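Local atomic coordinates of elongation factor G (Thermus thermophilus, PDB entry 2DY1), a protein that binds GTP with a magnesium ion and probably acts as a GTPase in the elongation step of protein synthesis. Residues 385-390 and 423-428; 409-414 and 430-435. One frame throughout, in Å; residues are numbered along the deposited sequence.

Contact 1: residues 385-390 and 423-428; sequences VALHPK and LLLWGH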
ATOM      1  N   VAL A 385     -15.605  -0.543  -1.960  1.00 14.23           N
ATOM      2  CA  VAL A 385     -16.798   0.297  -2.028  1.00 11.78           C
ATOM      3  C   VAL A 385     -17.354   0.123  -3.438  1.00 15.22           C
ATOM      4  O   VAL A 385     -16.613  -0.156  -4.375  1.00 17.79           O
ATOM      5  CB  VAL A 385     -16.529   1.823  -1.780  1.00 13.78           C
ATOM      6  CG1 VAL A 385     -16.106   2.066  -0.333  1.00 14.65           C
ATOM      7  CG2 VAL A 385     -15.491   2.353  -2.744  1.00 14.10           C
ATOM      8  N   ALA A 386     -18.672   0.240  -3.602  1.00 12.84           N
ATOM      9  CA  ALA A 386     -19.245   0.166  -4.938  1.00 14.90           C
ATOM     10  C   ALA A 386     -19.285   1.615  -5.422  1.00 14.78           C
ATOM     11  O   ALA A 386     -19.634   2.511  -4.657  1.00 16.26           O
ATOM     12  CB  ALA A 386     -20.660  -0.427  -4.886  1.00 16.12           C
ATOM     13  N   LEU A 387     -18.894   1.837  -6.677  1.00 15.95           N
ATOM     14  CA  LEU A 387     -18.827   3.170  -7.282  1.00 17.01           C
ATOM     15  C   LEU A 387     -20.032   3.505  -8.129  1.00 21.23           C
ATOM     16  O   LEU A 387     -20.492   2.668  -8.907  1.00 21.79           O
ATOM     17  CB  LEU A 387     -17.619   3.286  -8.214  1.00 25.04           C
ATOM     18  CG  LEU A 387     -16.160   3.338  -7.798  1.00 33.03           C
ATOM     19  CD1 LEU A 387     -15.375   4.020  -8.931  1.00 29.97           C
ATOM     20  CD2 LEU A 387     -16.013   4.121  -6.539  1.00 32.84           C
ATOM     21  N   HIS A 388     -20.518   4.739  -8.016  1.00 17.29           N
ATOM     22  CA  HIS A 388     -21.665   5.182  -8.800  1.00 21.40           C
ATOM     23  C   HIS A 388     -21.454   6.603  -9.334  1.00 20.47           C
ATOM     24  O   HIS A 388     -21.123   7.503  -8.572  1.00 21.54           O
ATOM     25  CB  HIS A 388     -22.916   5.220  -7.922  1.00 19.90           C
ATOM     26  CG  HIS A 388     -23.102   4.006  -7.070  1.00 25.37           C
ATOM     27  ND1 HIS A 388     -23.823   2.908  -7.489  1.00 30.15           N
ATOM     28  CD2 HIS A 388     -22.656   3.713  -5.825  1.00 21.00           C
ATOM     29  CE1 HIS A 388     -23.815   1.991  -6.538  1.00 30.65           C
ATOM     30  NE2 HIS A 388     -23.114   2.454  -5.517  1.00 27.07           N
ATOM     31  N   PRO A 389     -21.596   6.818 -10.648  1.00 18.29           N
ATOM     32  CA  PRO A 389     -21.418   8.198 -11.106  1.00 17.66           C
ATOM     33  C   PRO A 389     -22.638   8.961 -10.590  1.00 18.51           C
ATOM     34  O   PRO A 389     -23.744   8.404 -10.523  1.00 19.78           O
ATOM     35  CB  PRO A 389     -21.429   8.073 -12.627  1.00 17.85           C
ATOM     36  CG  PRO A 389     -22.287   6.830 -12.861  1.00 22.71           C
ATOM     37  CD  PRO A 389     -21.796   5.897 -11.783  1.00 21.80           C
ATOM     38  N   LYS A 390     -22.448  10.225 -10.227  1.00 16.04           N
ATOM     39  CA  LYS A 390     -23.553  11.019  -9.683  1.00 15.64           C
ATOM     40  C   LYS A 390     -24.674  11.248 -10.694  1.00 15.77           C
ATOM     41  O   LYS A 390     -25.868  11.071 -10.374  1.00 18.87           O
ATOM     42  CB  LYS A 390     -23.007  12.351  -9.152  1.00 12.87           C
ATOM     43  CG  LYS A 390     -24.079  13.291  -8.580  1.00 10.95           C
ATOM     44  CD  LYS A 390     -23.428  14.482  -7.879  1.00 10.27           C
ATOM     45  CE  LYS A 390     -24.430  15.622  -7.614  1.00 11.16           C
ATOM     46  NZ  LYS A 390     -23.797  16.730  -6.837  1.00 10.96           N
ATOM     47  N   LEU A 423     -19.616  -2.188  -9.794  1.00 16.87           N
ATOM     48  CA  LEU A 423     -18.266  -1.769 -10.150  1.00 16.61           C
ATOM     49  C   LEU A 423     -17.630  -1.441  -8.797  1.00 18.61           C
ATOM     50  O   LEU A 423     -18.037  -0.495  -8.119  1.00 18.45           O
ATOM     51  CB  LEU A 423     -18.297  -0.524 -11.036  1.00 17.35           C
ATOM     52  CG  LEU A 423     -16.924   0.058 -11.371  1.00 21.27           C
ATOM     53  CD1 LEU A 423     -16.104  -0.977 -12.147  1.00 20.86           C
ATOM     54  CD2 LEU A 423     -17.078   1.325 -12.163  1.00 21.19           C
ATOM     55  N   LEU A 424     -16.627  -2.214  -8.400  1.00 15.68           N
ATOM     56  CA  LEU A 424     -16.013  -1.998  -7.100  1.00 14.57           C
ATOM     57  C   LEU A 424     -14.662  -1.349  -7.192  1.00 17.69           C
ATOM     58  O   LEU A 424     -13.897  -1.617  -8.115  1.00 15.03           O
ATOM     59  CB  LEU A 424     -15.846  -3.321  -6.356  1.00 17.03           C
ATOM     60  CG  LEU A 424     -17.090  -4.181  -6.111  1.00 16.96           C
ATOM     61  CD1 LEU A 424     -16.676  -5.404  -5.319  1.00 23.21           C
ATOM     62  CD2 LEU A 424     -18.161  -3.367  -5.354  1.00 19.37           C
ATOM     63  N   LEU A 425     -14.393  -0.472  -6.232  1.00 14.08           N
ATOM     64  CA  LEU A 425     -13.092   0.179  -6.111  1.00 12.79           C
ATOM     65  C   LEU A 425     -12.542  -0.321  -4.775  1.00 16.21           C
ATOM     66  O   LEU A 425     -13.208  -0.240  -3.745  1.00 13.38           O
ATOM     67  CB  LEU A 425     -13.215   1.696  -6.073  1.00 12.39           C
ATOM     68  CG  LEU A 425     -11.850   2.424  -5.999  1.00 13.99           C
ATOM     69  CD1 LEU A 425     -11.038   2.181  -7.266  1.00 15.99           C
ATOM     70  CD2 LEU A 425     -12.096   3.914  -5.823  1.00 14.97           C
ATOM     71  N   TRP A 426     -11.346  -0.891  -4.800  1.00 12.64           N
ATOM     72  CA  TRP A 426     -10.711  -1.396  -3.590  1.00 13.43           C
ATOM     73  C   TRP A 426      -9.551  -0.502  -3.217  1.00 13.33           C
ATOM     74  O   TRP A 426      -8.712  -0.190  -4.068  1.00 15.05           O
ATOM     75  CB  TRP A 426     -10.149  -2.781  -3.817  1.00 17.71           C
ATOM     76  CG  TRP A 426     -11.151  -3.833  -4.045  1.00 20.74           C
ATOM     77  CD1 TRP A 426     -11.752  -4.166  -5.227  1.00 18.34           C
ATOM     78  CD2 TRP A 426     -11.598  -4.775  -3.077  1.00 19.40           C
ATOM     79  NE1 TRP A 426     -12.542  -5.276  -5.049  1.00 26.10           N
ATOM     80  CE2 TRP A 426     -12.465  -5.672  -3.739  1.00 26.98           C
ATOM     81  CE3 TRP A 426     -11.348  -4.952  -1.710  1.00 19.48           C
ATOM     82  CZ2 TRP A 426     -13.086  -6.738  -3.079  1.00 28.75           C
ATOM     83  CZ3 TRP A 426     -11.960  -6.011  -1.052  1.00 29.58           C
ATOM     84  CH2 TRP A 426     -12.821  -6.893  -1.739  1.00 32.11           C
ATOM     85  N   GLY A 427      -9.490  -0.110  -1.948  1.00 10.76           N
ATOM     86  CA  GLY A 427      -8.422   0.757  -1.483  1.00 10.84           C
ATOM     87  C   GLY A 427      -7.806   0.253  -0.192  1.00 14.21           C
ATOM     88  O   GLY A 427      -8.179  -0.818   0.310  1.00 14.25           O
ATOM     89  N   HIS A 428      -6.898   1.046   0.368  1.00 10.26           N
ATOM     90  CA  HIS A 428      -6.188   0.641   1.574  1.00 12.46           C
ATOM     91  C   HIS A 428      -6.679   1.232   2.867  1.00 16.18           C
ATOM     92  O   HIS A 428      -6.055   1.040   3.913  1.00 17.90           O
ATOM     93  CB  HIS A 428      -4.688   0.928   1.388  1.00 12.03           C
ATOM     94  CG  HIS A 428      -4.026  -0.024   0.434  1.00 12.49           C
ATOM     95  ND1 HIS A 428      -3.923   0.204  -0.924  1.00 15.64           N
ATOM     96  CD2 HIS A 428      -3.481  -1.242   0.653  1.00 11.73           C
ATOM     97  CE1 HIS A 428      -3.334  -0.835  -1.496  1.00 11.28           C
ATOM     98  NE2 HIS A 428      -3.055  -1.723  -0.559  1.00 15.96           N
TER
HETATM   99  O   HOH W   1     -21.421  -0.039  -8.787  1.00 22.88           O
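CG of Leu-387 is anti to its carbonyl carbon (chi1 -71°), which sets it 3.8 Å from CB of Leu-425. The two side chains cross obliquely, and CD2 of Leu-387 lies 3.7 Å from the same CB of Leu-425. Val-385 shares this face and lies alongside Leu-425, pointing the same way, with its CG2 4.1 Å from CB of Leu-425. On the other face of the sheet CD2 of Leu-424 reaches across to Ala-386, 3.9 Å from its CB. The backbones between them pair in antiparallel fashion. Val-385 and Leu-425 form a hydrogen-bonded pair, with Val-385 N to Leu-425 O at 3.0 Å and Leu-425 N to Val-385 O at 2.9 Å, whereas Ala-386 and Leu-424 form the adjoining non-hydrogen-bonded pair. One further direct bond runs from Leu-387 N to Leu-423 O at 2.9 Å. Beyond it a water takes over: it donates to Leu-387 O at 2.9 Å and accepts from Leu-423 N, bridging two backbone groups that do not bond to each other directly. The N-to-C directions of the short segments are 124° apart, far from the 180° of ideal antiparallel strands. Apolar side chains meet on both faces of the pairing, and its touching residues are mostly buried. Strands 383-389 and 423-427 are the inner two of a four-stranded antiparallel sheet, flanked by strand 447-450 beside the first and strand 413-416 beside the second. Leu-387 packs on Leu-402 of helix 392-408, and Leu-433 of helix 430-442 touches Val-385 and Leu-425, so both helices lie over the face that carries these side chains.

Contact 2: residues 409-414 and 430-435; sequences DPSLKL and ELHLAT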
ATOM      1  N   ASP A 409      -2.425   5.959  -9.390  1.00 12.12           N
ATOM      2  CA  ASP A 409      -2.419   5.159  -8.172  1.00 10.62           C
ATOM      3  C   ASP A 409      -2.777   3.702  -8.381  1.00 12.01           C
ATOM      4  O   ASP A 409      -3.921   3.290  -8.235  1.00 10.57           O
ATOM      5  CB  ASP A 409      -3.372   5.791  -7.148  1.00 11.14           C
ATOM      6  CG  ASP A 409      -3.335   5.097  -5.807  1.00 13.73           C
ATOM      7  OD1 ASP A 409      -2.523   4.162  -5.586  1.00 10.16           O
ATOM      8  OD2 ASP A 409      -4.133   5.502  -4.946  1.00 12.58           O
ATOM      9  N   PRO A 410      -1.776   2.891  -8.746  1.00 12.16           N
ATOM     10  CA  PRO A 410      -1.973   1.458  -8.977  1.00 13.15           C
ATOM     11  C   PRO A 410      -2.193   0.656  -7.686  1.00 12.40           C
ATOM     12  O   PRO A 410      -2.287  -0.583  -7.728  1.00 14.69           O
ATOM     13  CB  PRO A 410      -0.691   1.045  -9.726  1.00 14.59           C
ATOM     14  CG  PRO A 410      -0.197   2.322 -10.326  1.00 19.16           C
ATOM     15  CD  PRO A 410      -0.457   3.327  -9.233  1.00 14.29           C
ATOM     16  N   SER A 411      -2.248   1.342  -6.535  1.00 10.71           N
ATOM     17  CA  SER A 411      -2.515   0.641  -5.280  1.00 10.07           C
ATOM     18  C   SER A 411      -4.024   0.472  -5.089  1.00 14.14           C
ATOM     19  O   SER A 411      -4.462  -0.172  -4.139  1.00 14.54           O
ATOM     20  CB  SER A 411      -1.919   1.370  -4.067  1.00 11.65           C
ATOM     21  OG  SER A 411      -2.734   2.457  -3.646  1.00 12.59           O
ATOM     22  N   LEU A 412      -4.809   1.094  -5.967  1.00 12.04           N
ATOM     23  CA  LEU A 412      -6.258   0.908  -5.961  1.00 11.12           C
ATOM     24  C   LEU A 412      -6.515  -0.265  -6.928  1.00 15.20           C
ATOM     25  O   LEU A 412      -5.685  -0.537  -7.798  1.00 17.32           O
ATOM     26  CB  LEU A 412      -6.978   2.140  -6.539  1.00 11.69           C
ATOM     27  CG  LEU A 412      -6.939   3.409  -5.683  1.00 11.33           C
ATOM     28  CD1 LEU A 412      -7.288   4.624  -6.540  1.00 14.81           C
ATOM     29  CD2 LEU A 412      -7.921   3.251  -4.521  1.00 14.71           C
ATOM     30  N   LYS A 413      -7.644  -0.954  -6.779  1.00 14.46           N
ATOM     31  CA  LYS A 413      -7.997  -2.034  -7.712  1.00 13.78           C
ATOM     32  C   LYS A 413      -9.434  -1.764  -8.138  1.00 14.28           C
ATOM     33  O   LYS A 413     -10.280  -1.468  -7.318  1.00 15.64           O
ATOM     34  CB  LYS A 413      -7.896  -3.407  -7.049  1.00 21.29           C
ATOM     35  CG  LYS A 413      -8.169  -4.579  -7.985  1.00 26.99           C
ATOM     36  CD  LYS A 413      -8.049  -5.888  -7.217  1.00 31.67           C
ATOM     37  CE  LYS A 413      -8.807  -7.009  -7.893  1.00 39.94           C
ATOM     38  NZ  LYS A 413      -9.247  -8.020  -6.884  1.00 41.46           N
ATOM     39  N   LEU A 414      -9.703  -1.866  -9.425  1.00 13.27           N
ATOM     40  CA  LEU A 414     -11.041  -1.611  -9.932  1.00 17.87           C
ATOM     41  C   LEU A 414     -11.515  -2.928 -10.523  1.00 23.41           C
ATOM     42  O   LEU A 414     -10.803  -3.522 -11.323  1.00 22.57           O
ATOM     43  CB  LEU A 414     -10.947  -0.536 -11.011  1.00 21.19           C
ATOM     44  CG  LEU A 414     -12.204   0.029 -11.643  1.00 26.96           C
ATOM     45  CD1 LEU A 414     -13.048   0.746 -10.585  1.00 20.83           C
ATOM     46  CD2 LEU A 414     -11.780   0.975 -12.750  1.00 25.56           C
ATOM     47  N   GLU A 430     -10.060   4.060   4.708  1.00 11.69           N
ATOM     48  CA  GLU A 430     -11.085   5.079   4.524  1.00 11.61           C
ATOM     49  C   GLU A 430     -10.490   6.373   3.935  1.00 13.25           C
ATOM     50  O   GLU A 430     -11.057   6.975   3.024  1.00 13.05           O
ATOM     51  CB  GLU A 430     -11.771   5.354   5.888  1.00 10.10           C
ATOM     52  CG  GLU A 430     -12.941   6.324   5.792  1.00 11.99           C
ATOM     53  CD  GLU A 430     -13.712   6.515   7.100  1.00 16.99           C
ATOM     54  OE1 GLU A 430     -13.271   6.014   8.152  1.00 17.36           O
ATOM     55  OE2 GLU A 430     -14.770   7.186   7.055  1.00 20.91           O
ATOM     56  N   LEU A 431      -9.341   6.799   4.455  1.00 12.08           N
ATOM     57  CA  LEU A 431      -8.703   8.008   3.963  1.00  9.96           C
ATOM     58  C   LEU A 431      -8.243   7.798   2.535  1.00 12.28           C
ATOM     59  O   LEU A 431      -8.421   8.678   1.681  1.00  9.95           O
ATOM     60  CB  LEU A 431      -7.520   8.397   4.871  1.00 10.93           C
ATOM     61  CG  LEU A 431      -6.652   9.557   4.361  1.00 10.57           C
ATOM     62  CD1 LEU A 431      -7.474  10.842   4.241  1.00 14.79           C
ATOM     63  CD2 LEU A 431      -5.483   9.758   5.304  1.00 14.76           C
ATOM     64  N   HIS A 432      -7.672   6.630   2.256  1.00 10.36           N
ATOM     65  CA  HIS A 432      -7.224   6.364   0.882  1.00  8.86           C
ATOM     66  C   HIS A 432      -8.396   6.549  -0.098  1.00 11.10           C
ATOM     67  O   HIS A 432      -8.277   7.265  -1.100  1.00 11.52           O
ATOM     68  CB  HIS A 432      -6.671   4.937   0.790  1.00 10.50           C
ATOM     69  CG  HIS A 432      -6.104   4.594  -0.556  1.00 11.09           C
ATOM     70  ND1 HIS A 432      -6.049   3.299  -1.021  1.00 11.14           N
ATOM     71  CD2 HIS A 432      -5.550   5.368  -1.521  1.00 12.77           C
ATOM     72  CE1 HIS A 432      -5.487   3.290  -2.221  1.00 14.50           C
ATOM     73  NE2 HIS A 432      -5.176   4.531  -2.546  1.00 11.20           N
ATOM     74  N   LEU A 433      -9.528   5.909   0.194  1.00 10.37           N
ATOM     75  CA  LEU A 433     -10.696   5.994  -0.695  1.00  8.89           C
ATOM     76  C   LEU A 433     -11.245   7.413  -0.782  1.00 10.72           C
ATOM     77  O   LEU A 433     -11.697   7.854  -1.842  1.00 10.92           O
ATOM     78  CB  LEU A 433     -11.769   5.010  -0.212  1.00 10.22           C
ATOM     79  CG  LEU A 433     -11.392   3.546  -0.448  1.00 10.65           C
ATOM     80  CD1 LEU A 433     -12.385   2.654   0.290  1.00 17.96           C
ATOM     81  CD2 LEU A 433     -11.368   3.223  -1.953  1.00 13.75           C
ATOM     82  N   ALA A 434     -11.185   8.159   0.319  1.00 10.56           N
ATOM     83  CA  ALA A 434     -11.650   9.536   0.278  1.00 10.89           C
ATOM     84  C   ALA A 434     -10.778  10.338  -0.694  1.00 11.46           C
ATOM     85  O   ALA A 434     -11.288  11.137  -1.478  1.00 10.93           O
ATOM     86  CB  ALA A 434     -11.591  10.170   1.700  1.00 10.03           C
ATOM     87  N   THR A 435      -9.463  10.118  -0.658  1.00 10.99           N
ATOM     88  CA  THR A 435      -8.596  10.862  -1.566  1.00  9.72           C
ATOM     89  C   THR A 435      -8.824  10.458  -3.015  1.00 12.24           C
ATOM     90  O   THR A 435      -8.601  11.268  -3.910  1.00 12.15           O
ATOM     91  CB  THR A 435      -7.075  10.725  -1.213  1.00  9.01           C
ATOM     92  OG1 THR A 435      -6.629   9.366  -1.347  1.00 11.95           O
ATOM     93  CG2 THR A 435      -6.831  11.241   0.208  1.00 11.23           C
TER
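An Asx turn just after helix 392-408 presents the carboxylate of Asp-409 to the ring of His-432, which projects from the first turn of helix 430-442. The two side chains meet tip to tip: His-432 NE2 donates to Asp-409 OD2 at 2.8 Å in a nearly straight bond (172°) that lies in the ring plane and uses the syn lone pair of the oxygen. Carboxylate and ring planes are turned 48° apart. The other oxygen is gripped twice from within the turn. Ser-411 OG donates to Asp-409 OD1 at 2.6 Å, and Ser-411 N reaches the same OD1 at 3.0 Å from above the carboxylate plane. These bonds fix the rotation of the group that receives the histidine. The imidazole is held at both nitrogens, since ND1 accepts from the backbone N of His-428, and the carboxylate would probably polarise the ring. CG and CD2 of Leu-412 lie against the CE1 and NE2 side of the ring, CD2 tightly placed 3.3 Å from His-432 CE1 and 4.3 Å from Leu-433 CD2. At the helix start, the backbone N of His-432 is hydrogen-bonded to OD1 of Asp-86 in the GTP-binding domain. The arrangement is a His-carboxylate hydrogen bond with its Asx turn, linking the connection between helix 392-408 and strand 413-416 to the second helix of a ferredoxin-like (beta-alpha-beta-beta-alpha-beta) fold.

Contacts 1 and 2 lie in the same domain, domain III of the elongation factor, with centres about 9 Å apart. Their segments alternate along the chain, which runs through strand 383-389, helix 392-408, strand 413-416, strand 423-427, helix 430-442 and strand 447-450, the beta-alpha-beta-beta-alpha-beta order of a ferredoxin-like fold. The contacts meet directly where Trp-426 N approaches Lys-413 O at 2.8 Å, a probable hydrogen bond between neighbouring strands of the shared sheet. Contact 1 joins the two central strands, while contact 2 ties together loop and helix at the side of the domain nearer the nucleotide, the His-432 side chain lying about 13 Å from the bound GTP.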